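Local atomic coordinates of 6-phospho-beta-glucosidase BglT (PDB entry 1UP7), a protein that hydrolyses cellobiose 6'-phosphate to glucose 6-phosphate and glucose, using NAD+ and a manganese ion as cofactors. Residues Gly110-Ser113 / Ala114-Ala118; Ile147-Val151 / Arg152-Glu156; Val364-Tyr367 / Glu368-Thr371. All blocks are in the same frame, centred on the assembly; numbering follows the deposited sequence.

How the contacts relate
All three contacts are local, each between neighbouring turns of a single helix, and the three helices pack on one another. Contact 1 (helix 109-131) and contact 2 (helix 144-155) belong to the Rossmann-type NAD-binding part and meet through Ala118 and Ile147. Contact 3 lies on helix 355-376 of the C-terminal domain and touches both. Contacts 1 and 3 are buried; contact 2 becomes partly exposed where its helix ends. Apolar packing joins contact 1 to contact 3, with Phe112 against Tyr367 and Thr371. Charge joins contact 2 to contact 3: the Glu149 carboxylate bridges to Lys365 and Arg369.

Contact 1. Residues Gly110-Ser113 / Ala114-Ala118; sequences GGFS and AALRA
Leu116 brings its CD1 methyl obliquely against the ring of Phe112, one turn earlier in helix 109-131. The methyl is 3.9 Å from Phe112 CE2 and makes an off-centre CH-pi contact, 4.3 Å from the ring centroid. With chi1 at 169°, CG opposite the backbone N, the Phe112 ring lies beside the carbonyl and within reach of Leu116. This is the tightly packed side: Phe112 is wedged among Tyr367 and Thr371 of helix 355-376, Ala383 and Leu387 of helix 380-389, and Leu403 and Ile406 of helix 396-409. Beneath it the backbone is a regular alpha helix, with Ala115 N 2.8 Å from Gly111 O and Leu116 N 3.1 Å from Phe112 O.

The Ser113 and Arg117 flank is polar and, though also buried, looser between the two side chains, which make no direct bond; the bent Arg117 chain (chi3 -44°) only lays one guanidinium face over Ser113 O, with NH1 3.8 Å away. Their polar ends meet at a third residue. Ser113 OG hydrogen-bonds Asp92 OD1, while Arg117 NH2 forms a salt bridge with Asp92 OD2. Arg117 is also held by Pro83 O and Asn410 OD1, so its buried guanidinium probably stays charged. One carboxylate thus ties helix 109-131 to helix 85-94, which carries the substrate-binding Arg89.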
loop_
_atom_site.group_PDB
_atom_site.type_symbol
_atom_site.label_atom_id
_atom_site.label_comp_id
_atom_site.label_asym_id
_atom_site.label_seq_id
_atom_site.Cartn_x
_atom_site.Cartn_y
_atom_site.Cartn_z
ATOM N N GLY A 110 10.812 8.711 30.192
ATOM C CA GLY A 110 10.556 10.120 30.386
ATOM C C GLY A 110 9.624 10.751 29.375
ATOM O O GLY A 110 8.739 11.537 29.751
ATOM N N GLY A 111 9.796 10.406 28.098
ATOM C CA GLY A 111 8.911 10.875 27.044
ATOM C C GLY A 111 7.503 10.316 27.211
ATOM O O GLY A 111 6.515 10.973 26.874
ATOM N N PHE A 112 7.413 9.089 27.716
ATOM C CA PHE A 112 6.150 8.397 27.930
ATOM C C PHE A 112 5.320 9.115 29.012
ATOM O O PHE A 112 4.120 9.370 28.822
ATOM C CB PHE A 112 6.443 6.959 28.342
ATOM C CG PHE A 112 5.244 6.181 28.840
ATOM C CD1 PHE A 112 4.366 5.558 27.942
ATOM C CD2 PHE A 112 5.044 6.004 30.220
ATOM C CE1 PHE A 112 3.312 4.807 28.404
ATOM C CE2 PHE A 112 3.974 5.251 30.692
ATOM C CZ PHE A 112 3.104 4.649 29.791
ATOM N N SER A 113 5.956 9.492 30.125
ATOM C CA SER A 113 5.205 10.151 31.181
ATOM C C SER A 113 4.902 11.588 30.785
ATOM O O SER A 113 3.821 12.083 31.060
ATOM C CB SER A 113 5.929 10.085 32.541
ATOM O OG SER A 113 7.313 10.354 32.387
ATOM N N ALA A 114 5.839 12.245 30.106
ATOM C CA ALA A 114 5.581 13.550 29.522
ATOM C C ALA A 114 4.380 13.524 28.549
ATOM O O ALA A 114 3.547 14.439 28.567
ATOM C CB ALA A 114 6.853 14.126 28.869
ATOM N N ALA A 115 4.263 12.482 27.725
ATOM C CA ALA A 115 3.157 12.426 26.764
ATOM C C ALA A 115 1.827 12.289 27.511
ATOM O O ALA A 115 0.808 12.937 27.160
ATOM C CB ALA A 115 3.331 11.259 25.745
ATOM N N LEU A 116 1.816 11.423 28.515
ATOM C CA LEU A 116 0.586 11.207 29.290
ATOM C C LEU A 116 0.107 12.476 29.970
ATOM O O LEU A 116 -1.096 12.662 30.117
ATOM C CB LEU A 116 0.754 10.123 30.367
ATOM C CG LEU A 116 0.887 8.676 29.895
ATOM C CD1 LEU A 116 1.094 7.779 31.110
ATOM C CD2 LEU A 116 -0.307 8.214 29.017
ATOM N N ARG A 117 1.035 13.321 30.429
ATOM C CA ARG A 117 0.662 14.612 31.003
ATOM C C ARG A 117 0.159 15.556 29.921
ATOM O O ARG A 117 -0.733 16.371 30.182
ATOM C CB ARG A 117 1.839 15.275 31.720
ATOM C CG ARG A 117 2.032 14.904 33.182
ATOM C CD ARG A 117 2.863 15.902 34.039
ATOM N NE ARG A 117 4.039 16.345 33.310
ATOM C CZ ARG A 117 5.125 15.596 33.145
ATOM N NH1 ARG A 117 5.181 14.388 33.718
ATOM N NH2 ARG A 117 6.154 16.065 32.427
ATOM N N ALA A 118 0.731 15.471 28.718
ATOM C CA ALA A 118 0.381 16.396 27.654
ATOM C C ALA A 118 -1.003 16.118 27.061
ATOM O O ALA A 118 -1.744 17.039 26.829
ATOM C CB ALA A 118 1.453 16.386 26.551
#

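Contact 2. Residues Ile147-Val151 / Arg152-Glu156; sequences ITEFV and RNYLE
Leu155 lays its branched end on one face of the Phe150 ring, five residues back along helix 144-155. CG sits over the face, 4.2 Å from the ring centroid; CD2 reaches Phe150 CZ at 3.7 Å, and CD1 drops into the hollow between the ring and Val151, 4.1 Å from Val151 CG2. Tyr154 crosses Phe150 at about a right angle and offers its CB as a small bump against CD1 of that ring. Phe150 also stacks on Phe119 of helix 109-131.

Helix 144-155 is the crossover of a beta-alpha-beta unit, linking parallel strands 136-139 and 160-162 of the Rossmann-type sheet. Its last turn widens to a pi-type turn, where Phe150 O takes both Tyr154 N and Leu155 N, the second in the carbonyl plane at 3.1 Å and the first from above it. Glu156 then leaves the helix with positive phi.

The Tyr154 ring turns its edge to the backbone, CD1 standing 3.7 Å from Glu149 O. Beside it the Glu149 chain, bent at chi2 (66°), curls back to Asn153. Asn153 ND2 gives Glu149 OE2 a straight 2.7 Å bond (170°), entering 49° above the carboxylate plane, and the same carboxylate forms salt bridges to Lys365 and Arg369. On another flank Thr148 and Arg152 run side by side, the CG2 methyl of Thr148 resting 3.9 Å from Arg152 CG.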
loop_
_atom_site.group_PDB
_atom_site.type_symbol
_atom_site.label_atom_id
_atom_site.label_comp_id
_atom_site.label_asym_id
_atom_site.label_seq_id
_atom_site.Cartn_x
_atom_site.Cartn_y
_atom_site.Cartn_z
ATOM N N ILE A 147 2.944 14.094 20.080
ATOM C CA ILE A 147 1.733 14.874 20.218
ATOM C C ILE A 147 1.130 15.131 18.855
ATOM O O ILE A 147 -0.070 15.073 18.692
ATOM C CB ILE A 147 2.016 16.176 21.047
ATOM C CG1 ILE A 147 2.284 15.791 22.503
ATOM C CG2 ILE A 147 0.792 17.176 20.996
ATOM C CD1 ILE A 147 2.976 16.849 23.312
ATOM N N THR A 148 1.969 15.347 17.846
ATOM C CA THR A 148 1.444 15.511 16.489
ATOM C C THR A 148 0.794 14.243 15.995
ATOM O O THR A 148 -0.269 14.318 15.390
ATOM C CB THR A 148 2.564 15.944 15.508
ATOM O OG1 THR A 148 3.202 17.100 16.028
ATOM C CG2 THR A 148 2.004 16.420 14.216
ATOM N N GLU A 149 1.421 13.081 16.238
ATOM C CA GLU A 149 0.810 11.797 15.886
ATOM C C GLU A 149 -0.585 11.736 16.508
ATOM O O GLU A 149 -1.556 11.368 15.869
ATOM C CB GLU A 149 1.637 10.617 16.398
ATOM C CG GLU A 149 1.001 9.230 16.212
ATOM C CD GLU A 149 0.838 8.803 14.750
ATOM O OE1 GLU A 149 1.699 9.130 13.914
ATOM O OE2 GLU A 149 -0.155 8.124 14.434
ATOM N N PHE A 150 -0.660 12.111 17.775
ATOM C CA PHE A 150 -1.903 12.068 18.510
ATOM C C PHE A 150 -2.969 13.021 17.932
ATOM O O PHE A 150 -4.113 12.590 17.674
ATOM C CB PHE A 150 -1.614 12.366 19.976
ATOM C CG PHE A 150 -2.832 12.563 20.833
ATOM C CD1 PHE A 150 -3.713 11.510 21.077
ATOM C CD2 PHE A 150 -3.057 13.798 21.449
ATOM C CE1 PHE A 150 -4.831 11.680 21.931
ATOM C CE2 PHE A 150 -4.146 13.989 22.279
ATOM C CZ PHE A 150 -5.039 12.925 22.539
ATOM N N VAL A 151 -2.600 14.282 17.705
ATOM C CA VAL A 151 -3.543 15.244 17.165
ATOM C C VAL A 151 -3.966 14.957 15.716
ATOM O O VAL A 151 -5.169 15.019 15.400
ATOM C CB VAL A 151 -3.052 16.690 17.255
ATOM C CG1 VAL A 151 -4.113 17.642 16.625
ATOM C CG2 VAL A 151 -2.740 17.074 18.712
ATOM N N ARG A 152 -3.016 14.637 14.850
ATOM C CA ARG A 152 -3.347 14.362 13.442
ATOM C C ARG A 152 -4.163 13.089 13.249
ATOM O O ARG A 152 -5.118 13.077 12.469
ATOM C CB ARG A 152 -2.077 14.258 12.595
ATOM C CG ARG A 152 -1.359 15.572 12.443
ATOM C CD ARG A 152 -2.171 16.666 11.777
ATOM N NE ARG A 152 -2.772 16.222 10.523
ATOM C CZ ARG A 152 -2.171 16.268 9.333
ATOM N NH1 ARG A 152 -0.933 16.716 9.193
ATOM N NH2 ARG A 152 -2.818 15.846 8.270
ATOM N N ASN A 153 -3.787 12.025 13.962
ATOM C CA ASN A 153 -4.353 10.707 13.690
ATOM C C ASN A 153 -5.448 10.239 14.635
ATOM O O ASN A 153 -6.175 9.311 14.326
ATOM C CB ASN A 153 -3.216 9.675 13.570
ATOM C CG ASN A 153 -2.420 9.861 12.282
ATOM O OD1 ASN A 153 -2.951 10.362 11.289
ATOM N ND2 ASN A 153 -1.150 9.483 12.301
ATOM N N TYR A 154 -5.574 10.872 15.791
ATOM C CA TYR A 154 -6.582 10.447 16.751
ATOM C C TYR A 154 -7.589 11.561 17.037
ATOM O O TYR A 154 -8.770 11.301 17.045
ATOM C CB TYR A 154 -5.938 9.903 18.026
ATOM C CG TYR A 154 -5.106 8.666 17.766
ATOM C CD1 TYR A 154 -3.818 8.784 17.253
ATOM C CD2 TYR A 154 -5.639 7.374 17.980
ATOM C CE1 TYR A 154 -3.048 7.669 16.983
ATOM C CE2 TYR A 154 -4.875 6.246 17.707
ATOM C CZ TYR A 154 -3.582 6.409 17.212
ATOM O OH TYR A 154 -2.786 5.336 16.966
ATOM N N LEU A 155 -7.134 12.810 17.234
ATOM C CA LEU A 155 -8.094 13.937 17.282
ATOM C C LEU A 155 -8.509 14.398 15.883
ATOM O O LEU A 155 -9.530 15.049 15.725
ATOM C CB LEU A 155 -7.566 15.114 18.094
ATOM C CG LEU A 155 -6.905 14.768 19.441
ATOM C CD1 LEU A 155 -6.466 16.052 20.088
ATOM C CD2 LEU A 155 -7.829 13.961 20.403
ATOM N N GLU A 156 -7.711 14.052 14.863
ATOM C CA GLU A 156 -8.049 14.349 13.468
ATOM C C GLU A 156 -8.250 15.849 13.291
ATOM O O GLU A 156 -9.219 16.300 12.681
ATOM C CB GLU A 156 -9.281 13.520 12.978
ATOM C CG GLU A 156 -9.045 11.996 13.004
ATOM C CD GLU A 156 -10.233 11.158 12.520
ATOM O OE1 GLU A 156 -10.882 11.515 11.523
ATOM O OE2 GLU A 156 -10.526 10.107 13.127
#

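Contact 3. Residues Val364-Tyr367 / Glu368-Thr371; sequences VKMY and ERLT
Lys365 starts with CG anti to the backbone N (chi1 177°) and then bends at chi2 and chi3, which folds its chain forward along the helix; Glu368 runs out extended beyond CG to meet it. The result is an i to i+3 salt bridge on helix 355-376 of the C-terminal domain. Lys365 NZ comes 2.6 Å from Glu368 OE1, which receives it on its syn lone pair, the side of the other oxygen. Water 1 closes a small ring, donating to Glu368 OE2 at 2.8 Å and accepting a weak bond from Lys365 NZ at 3.0 Å. Lys365 NZ is also held by Glu149 OE1 and Val333 O, so two carboxylates share the ammonium, which probably keeps its charge.

Arg369 crosses the Lys365 chain at a slant, one guanidinium face over Lys365 CD, which is 4.1 Å from Arg369 NH1. The like charges of Lys365 NZ and Arg369 NH1 stand 5.6 Å apart and share the Glu149 carboxylate, one on each oxygen, while Arg369 NH2 also pairs with Asp331. His355 of a neighbouring subunit packs on Met366, Arg369 and Leu370.

Elsewhere on the helix the Tyr367 ring crosses Thr371 obliquely, with Tyr367 CE1 3.2 Å from Thr371 OG1. Thr371 grips the preceding turn twice at Tyr367 O: Thr371 N arrives at 2.9 Å from one face of the carbonyl plane, and Thr371 OG1 donates from the opposite face, 37° out of the plane.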
loop_
_atom_site.group_PDB
_atom_site.type_symbol
_atom_site.label_atom_id
_atom_site.label_comp_id
_atom_site.label_asym_id
_atom_site.label_seq_id
_atom_site.Cartn_x
_atom_site.Cartn_y
_atom_site.Cartn_z
ATOM N N VAL A 364 9.534 2.891 17.364
ATOM C CA VAL A 364 9.057 4.003 18.153
ATOM C C VAL A 364 7.654 4.431 17.728
ATOM O O VAL A 364 6.838 4.807 18.580
ATOM C CB VAL A 364 10.062 5.155 18.115
ATOM C CG1 VAL A 364 9.498 6.398 18.794
ATOM C CG2 VAL A 364 11.371 4.685 18.806
ATOM N N LYS A 365 7.338 4.346 16.434
ATOM C CA LYS A 365 5.975 4.663 16.003
ATOM C C LYS A 365 4.940 3.705 16.645
ATOM O O LYS A 365 3.818 4.136 17.035
ATOM C CB LYS A 365 5.865 4.709 14.475
ATOM C CG LYS A 365 4.459 4.968 13.906
ATOM C CD LYS A 365 3.870 6.380 14.236
ATOM C CE LYS A 365 4.797 7.510 13.727
ATOM N NZ LYS A 365 4.564 8.870 14.325
ATOM N N MET A 366 5.294 2.418 16.750
ATOM C CA MET A 366 4.374 1.447 17.354
ATOM C C MET A 366 4.194 1.807 18.832
ATOM O O MET A 366 3.112 1.780 19.372
ATOM C CB MET A 366 4.891 0.011 17.166
ATOM C CG MET A 366 4.949 -0.448 15.706
ATOM S SD MET A 366 3.289 -0.427 14.938
ATOM C CE MET A 366 3.262 1.178 14.132
ATOM N N TYR A 367 5.291 2.149 19.466
ATOM C CA TYR A 367 5.265 2.552 20.833
ATOM C C TYR A 367 4.364 3.804 20.995
ATOM O O TYR A 367 3.575 3.870 21.937
ATOM C CB TYR A 367 6.696 2.833 21.327
ATOM C CG TYR A 367 6.688 3.955 22.313
ATOM C CD1 TYR A 367 6.383 3.699 23.640
ATOM C CD2 TYR A 367 6.893 5.297 21.904
ATOM C CE1 TYR A 367 6.346 4.702 24.556
ATOM C CE2 TYR A 367 6.820 6.353 22.831
ATOM C CZ TYR A 367 6.530 6.032 24.164
ATOM O OH TYR A 367 6.433 6.993 25.161
ATOM N N GLU A 368 4.483 4.774 20.082
ATOM C CA GLU A 368 3.681 5.990 20.133
ATOM C C GLU A 368 2.189 5.700 20.126
ATOM O O GLU A 368 1.437 6.285 20.918
ATOM C CB GLU A 368 4.015 6.945 18.979
ATOM C CG GLU A 368 5.310 7.750 19.121
ATOM C CD GLU A 368 5.511 8.690 17.934
ATOM O OE1 GLU A 368 4.875 8.460 16.861
ATOM O OE2 GLU A 368 6.303 9.659 18.052
ATOM N N ARG A 369 1.755 4.825 19.217
ATOM C CA ARG A 369 0.334 4.527 19.072
ATOM C C ARG A 369 -0.166 3.690 20.246
ATOM O O ARG A 369 -1.317 3.870 20.678
ATOM C CB ARG A 369 -0.056 3.910 17.700
ATOM C CG ARG A 369 0.737 4.436 16.508
ATOM C CD ARG A 369 0.003 5.091 15.356
ATOM N NE ARG A 369 0.143 4.286 14.166
ATOM C CZ ARG A 369 0.184 4.699 12.888
ATOM N NH1 ARG A 369 0.165 5.965 12.547
ATOM N NH2 ARG A 369 0.287 3.777 11.946
ATOM N N LEU A 370 0.678 2.805 20.779
ATOM C CA LEU A 370 0.285 2.032 21.951
ATOM C C LEU A 370 0.093 2.977 23.152
ATOM O O LEU A 370 -0.822 2.786 23.969
ATOM C CB LEU A 370 1.336 0.967 22.301
ATOM C CG LEU A 370 1.345 -0.309 21.434
ATOM C CD1 LEU A 370 2.620 -1.127 21.694
ATOM C CD2 LEU A 370 0.053 -1.151 21.642
ATOM N N THR A 371 0.957 3.984 23.266
ATOM C CA THR A 371 0.807 4.951 24.333
ATOM C C THR A 371 -0.513 5.737 24.199
ATOM O O THR A 371 -1.246 5.908 25.180
ATOM C CB THR A 371 2.030 5.878 24.382
ATOM O OG1 THR A 371 3.206 5.101 24.696
ATOM C CG2 THR A 371 1.911 6.848 25.543
HETATM O O HOH W 1 5.783 11.223 15.749
#